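Local coordinates for protein bazooka, isoform C,LD29223p (Drosophila melanogaster, PDB 5OAK) that takes part in cell polarity, its first PDZ domain binding the C-terminal PDZ-binding motif of Par-6, and may also bind phosphatidylinositol and phosphatidic acid, at residues 36-39 against 43-46; 56-61 against 76-81. One frame throughout, in Å; residues are numbered along the deposited sequence.

Contact 1 (36-39 against 43-46); sequences QHVE and RAER
The peptide group between A44 and E45 carries the methyl CG1 of V38 over one face. V38 CG1 stands 3.5 Å from E45 N, almost straight above the peptide plane. The same methyl lies 4.0 Å from A44 CB and 3.7 Å from E45 CB. It therefore sits on the helix backbone, between the beta carbons of A44 and E45. V38 CG1 is anti to its own backbone N (chi1 180°), and this sends it across to the helix. The H37 ring has the carboxylate carbon of E39 at its edge, in the ring plane. H37 ND1 gives E39 OE2 a weak bond of 3.0 Å, bent to 131°. The end of the E39 side chain leads away from the helix; its carbonyl oxygen is the part that meets E45.

The contact lies in the Bazooka PDZ1 part of the fusion. It joins the strand 33-38 to the short helix 43-46 that follows it, the first helix of the PDZ fold. Q36 and H37 form a classic beta bulge opposite T22, just before the strand ends. E39 O approaches E45 CB at 3.6 Å and also accepts a hydrogen bond from S42 OG. S42 OG is bonded to E45 N as well, so one hydroxyl links the end of the strand segment to the start of the helix. The E45 chain runs extended beyond CG, and its OE1 is held by G41 N in the connecting turn. A44 CB also packs on L49.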
loop_
_atom_site.group_PDB
_atom_site.type_symbol
_atom_site.label_atom_id
_atom_site.label_comp_id
_atom_site.label_asym_id
_atom_site.label_seq_id
_atom_site.Cartn_x
_atom_site.Cartn_y
_atom_site.Cartn_z
ATOM N N GLN A 36 -4.378 -7.301 -3.082
ATOM C CA GLN A 36 -5.068 -8.562 -3.315
ATOM C C GLN A 36 -6.295 -8.706 -2.429
ATOM O O GLN A 36 -7.303 -9.277 -2.834
ATOM C CB GLN A 36 -4.122 -9.734 -3.060
ATOM C CG GLN A 36 -2.950 -9.814 -4.018
ATOM C CD GLN A 36 -3.391 -10.085 -5.443
ATOM O OE1 GLN A 36 -3.471 -9.173 -6.263
ATOM N NE2 GLN A 36 -3.676 -11.346 -5.743
ATOM N N HIS A 37 -6.262 -8.164 -1.239
ATOM C CA HIS A 37 -7.375 -8.354 -0.332
ATOM C C HIS A 37 -7.416 -7.224 0.653
ATOM O O HIS A 37 -6.356 -6.707 1.035
ATOM C CB HIS A 37 -7.247 -9.671 0.413
ATOM C CG HIS A 37 -8.475 -10.038 1.155
ATOM N ND1 HIS A 37 -8.557 -9.986 2.533
ATOM C CD2 HIS A 37 -9.702 -10.405 0.713
ATOM C CE1 HIS A 37 -9.768 -10.358 2.915
ATOM N NE2 HIS A 37 -10.482 -10.613 1.835
ATOM N N VAL A 38 -8.641 -6.831 1.015
ATOM C CA VAL A 38 -8.859 -5.812 2.034
ATOM C C VAL A 38 -9.843 -6.430 3.035
ATOM O O VAL A 38 -10.943 -6.902 2.652
ATOM C CB VAL A 38 -9.438 -4.520 1.432
ATOM C CG1 VAL A 38 -9.657 -3.496 2.525
ATOM C CG2 VAL A 38 -8.467 -3.951 0.361
ATOM N N GLU A 39 -9.468 -6.427 4.314
ATOM C CA GLU A 39 -10.285 -7.072 5.339
ATOM C C GLU A 39 -11.513 -6.227 5.626
ATOM O O GLU A 39 -11.403 -5.005 5.782
ATOM C CB GLU A 39 -9.461 -7.248 6.611
ATOM C CG GLU A 39 -8.198 -8.132 6.501
ATOM C CD GLU A 39 -8.442 -9.540 6.016
ATOM O OE1 GLU A 39 -9.525 -10.119 6.273
ATOM O OE2 GLU A 39 -7.510 -10.075 5.392
ATOM N N ARG A 43 -9.151 -0.702 8.784
ATOM C CA ARG A 43 -8.746 0.685 8.507
ATOM C C ARG A 43 -8.458 0.878 7.057
ATOM O O ARG A 43 -8.747 1.945 6.520
ATOM C CB ARG A 43 -7.595 1.072 9.378
ATOM C CG ARG A 43 -8.045 0.975 10.890
ATOM C CD ARG A 43 -7.129 1.787 11.727
ATOM N NE ARG A 43 -7.376 1.608 13.161
ATOM C CZ ARG A 43 -8.222 2.355 13.863
ATOM N NH1 ARG A 43 -8.838 3.391 13.299
ATOM N NH2 ARG A 43 -8.392 2.117 15.153
ATOM N N ALA A 44 -7.909 -0.135 6.392
ATOM C CA ALA A 44 -7.688 -0.021 4.946
ATOM C C ALA A 44 -9.036 0.068 4.219
ATOM O O ALA A 44 -9.179 0.854 3.280
ATOM C CB ALA A 44 -6.886 -1.247 4.434
ATOM N N GLU A 45 -10.035 -0.744 4.639
ATOM C CA GLU A 45 -11.343 -0.680 3.989
ATOM C C GLU A 45 -11.986 0.699 4.201
ATOM O O GLU A 45 -12.571 1.281 3.250
ATOM C CB GLU A 45 -12.270 -1.800 4.488
ATOM C CG GLU A 45 -13.517 -1.948 3.624
ATOM C CD GLU A 45 -14.495 -3.003 4.141
ATOM O OE1 GLU A 45 -15.084 -2.762 5.194
ATOM O OE2 GLU A 45 -14.659 -4.065 3.496
ATOM N N ARG A 46 -11.886 1.230 5.416
ATOM C CA ARG A 46 -12.486 2.515 5.690
ATOM C C ARG A 46 -11.812 3.617 4.864
ATOM O O ARG A 46 -12.462 4.609 4.488
ATOM C CB ARG A 46 -12.430 2.772 7.195
ATOM C CG ARG A 46 -13.283 1.754 7.982
ATOM C CD ARG A 46 -14.816 1.824 7.658
ATOM N NE ARG A 46 -15.688 0.784 8.289
ATOM C CZ ARG A 46 -16.058 0.780 9.561
ATOM N NH1 ARG A 46 -15.587 1.700 10.354
ATOM N NH2 ARG A 46 -16.878 -0.153 10.062
#

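Contact 2 (56-61 against 76-81); sequences LEINGI and RRALES
S81 OG has three polar groups close by. N59 ND2 comes to 3.2 Å of S81 OG from across the contact. A78 O lies 2.7 Å from S81 OG, and E83 O is a further partner. The hydroxyl has one proton, and the choice between the two carbonyls is not settled. A78 O is also taken by the backbone, with S81 N at 2.9 Å, within the type I turn from A78 to S81.

The oxygen end of the N59 amide has a firm partner. Its OD1 is hydrogen-bonded to R85 N on strand 83-89, while ND2 makes a weak bond to E83 O. These partners fix which end of the amide is oxygen. A78 CB stands off one side of the amide plane, beyond its NH2 end, 3.8 Å from N59 ND2. The same methyl meets I58 CG2 at 3.7 Å. I58 CG2 is anti to the backbone N (chi1 -59° for CG1), which directs this branch to the helix; the I58 side chain also packs on L63 and L75.

This is the Bazooka PDZ1 part of the construct. Strand 54-58 ends in a type I' turn from I58 to I61, with N59 and G60 both at positive phi. That turn meets the C-terminal end of helix 68-78, the long helix that in PDZ domains flanks the peptide groove. Beside the small apolar patch of I58 and A78, E83 O lies near both N59 and S81, so the turn and the helix end both meet strand 83-89 through polar groups.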
loop_
_atom_site.group_PDB
_atom_site.type_symbol
_atom_site.label_atom_id
_atom_site.label_comp_id
_atom_site.label_asym_id
_atom_site.label_seq_id
_atom_site.Cartn_x
_atom_site.Cartn_y
_atom_site.Cartn_z
ATOM N N LEU A 56 0.714 3.359 -5.975
ATOM C CA LEU A 56 1.833 3.978 -6.675
ATOM C C LEU A 56 2.739 4.804 -5.770
ATOM O O LEU A 56 3.884 5.070 -6.115
ATOM C CB LEU A 56 1.310 4.865 -7.800
ATOM C CG LEU A 56 0.467 4.162 -8.859
ATOM C CD1 LEU A 56 0.100 5.143 -9.958
ATOM C CD2 LEU A 56 1.222 2.974 -9.427
ATOM N N GLU A 57 2.219 5.223 -4.628
ATOM C CA GLU A 57 2.941 6.203 -3.812
ATOM C C GLU A 57 2.452 6.109 -2.386
ATOM O O GLU A 57 1.228 5.928 -2.159
ATOM C CB GLU A 57 2.720 7.624 -4.385
ATOM C CG GLU A 57 3.448 8.757 -3.700
ATOM C CD GLU A 57 3.233 10.088 -4.429
ATOM O OE1 GLU A 57 3.500 11.169 -3.863
ATOM O OE2 GLU A 57 2.790 10.050 -5.592
ATOM N N ILE A 58 3.373 6.226 -1.424
ATOM C CA ILE A 58 2.987 6.182 -0.011
ATOM C C ILE A 58 3.659 7.330 0.695
ATOM O O ILE A 58 4.879 7.433 0.657
ATOM C CB ILE A 58 3.374 4.842 0.672
ATOM C CG1 ILE A 58 2.696 3.686 -0.075
ATOM C CG2 ILE A 58 2.913 4.868 2.178
ATOM C CD1 ILE A 58 3.125 2.349 0.422
ATOM N N ASN A 59 2.861 8.208 1.309
ATOM C CA ASN A 59 3.383 9.367 2.047
ATOM C C ASN A 59 4.392 10.137 1.199
ATOM O O ASN A 59 5.479 10.536 1.655
ATOM C CB ASN A 59 3.982 8.952 3.398
ATOM C CG ASN A 59 2.910 8.564 4.371
ATOM O OD1 ASN A 59 1.756 8.661 4.040
ATOM N ND2 ASN A 59 3.266 8.132 5.561
ATOM N N GLY A 60 4.029 10.319 -0.066
ATOM C CA GLY A 60 4.820 11.128 -0.985
ATOM C C GLY A 60 6.007 10.457 -1.645
ATOM O O GLY A 60 6.663 11.069 -2.497
ATOM N N ILE A 61 6.248 9.192 -1.307
ATOM C CA ILE A 61 7.390 8.436 -1.841
ATOM C C ILE A 61 6.837 7.579 -2.994
ATOM O O ILE A 61 6.040 6.643 -2.781
ATOM C CB ILE A 61 8.084 7.563 -0.803
ATOM C CG1 ILE A 61 8.556 8.410 0.389
ATOM C CG2 ILE A 61 9.244 6.779 -1.454
ATOM C CD1 ILE A 61 9.405 9.580 -0.009
ATOM N N ARG A 76 7.860 0.186 5.926
ATOM C CA ARG A 76 8.189 0.161 7.353
ATOM C C ARG A 76 8.302 1.578 7.886
ATOM O O ARG A 76 7.818 1.889 8.978
ATOM C CB ARG A 76 9.502 -0.601 7.601
ATOM C CG ARG A 76 9.359 -2.107 7.431
ATOM C CD ARG A 76 10.636 -2.895 7.816
ATOM N NE ARG A 76 10.611 -4.226 7.220
ATOM C CZ ARG A 76 11.297 -4.564 6.123
ATOM N NH1 ARG A 76 12.107 -3.681 5.519
ATOM N NH2 ARG A 76 11.193 -5.797 5.636
ATOM N N ARG A 77 8.936 2.452 7.131
ATOM C CA ARG A 77 9.031 3.844 7.534
ATOM C C ARG A 77 7.667 4.531 7.655
ATOM O O ARG A 77 7.378 5.207 8.656
ATOM C CB ARG A 77 9.914 4.622 6.560
ATOM C CG ARG A 77 11.353 4.420 6.786
ATOM C CD ARG A 77 12.092 5.583 6.083
ATOM N NE ARG A 77 13.499 5.609 6.444
ATOM C CZ ARG A 77 14.492 5.480 5.579
ATOM N NH1 ARG A 77 14.227 5.352 4.296
ATOM N NH2 ARG A 77 15.753 5.504 6.000
ATOM N N ALA A 78 6.811 4.329 6.665
ATOM C CA ALA A 78 5.502 4.944 6.670
ATOM C C ALA A 78 4.689 4.452 7.852
ATOM O O ALA A 78 3.849 5.206 8.390
ATOM C CB ALA A 78 4.761 4.623 5.360
ATOM N N LEU A 79 4.894 3.184 8.247
ATOM C CA LEU A 79 4.118 2.613 9.357
ATOM C C LEU A 79 4.562 3.167 10.703
ATOM O O LEU A 79 3.908 2.877 11.731
ATOM C CB LEU A 79 4.192 1.069 9.364
ATOM C CG LEU A 79 3.386 0.460 8.196
ATOM C CD1 LEU A 79 3.745 -0.999 8.025
ATOM C CD2 LEU A 79 1.861 0.663 8.346
ATOM N N GLU A 80 5.616 3.984 10.726
ATOM C CA GLU A 80 5.954 4.744 11.925
ATOM C C GLU A 80 5.132 6.002 12.052
ATOM O O GLU A 80 5.180 6.650 13.106
ATOM C CB GLU A 80 7.457 5.123 11.952
ATOM C CG GLU A 80 8.385 3.903 12.010
ATOM C CD GLU A 80 8.374 3.180 13.354
ATOM O OE1 GLU A 80 7.986 3.788 14.381
ATOM O OE2 GLU A 80 8.789 2.001 13.381
ATOM N N SER A 81 4.394 6.378 11.000
ATOM C CA SER A 81 3.653 7.640 11.054
ATOM C C SER A 81 2.169 7.420 11.392
ATOM O O SER A 81 1.663 6.284 11.388
ATOM C CB SER A 81 3.803 8.407 9.748
ATOM O OG SER A 81 3.025 7.782 8.763
#

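In the fold
All of contact 1 precedes contact 2 in the chain. Their centres are about 17 Å apart and their nearest atoms about 10 Å, and they lie on opposite sides of the centre of the chain. They share one antiparallel sheet, in which strands 33-38 and 54-58 are neighbours. Helix 43-46 leads on to strand 54-58. Contact 1 sets the short helix against the end of strand 33-38, and contact 2 sets the end of the long helix 68-78 against the end of strand 54-58 and its turn. Between them they involve both helices of one PDZ domain, the unit that recognises the Par-6 motif.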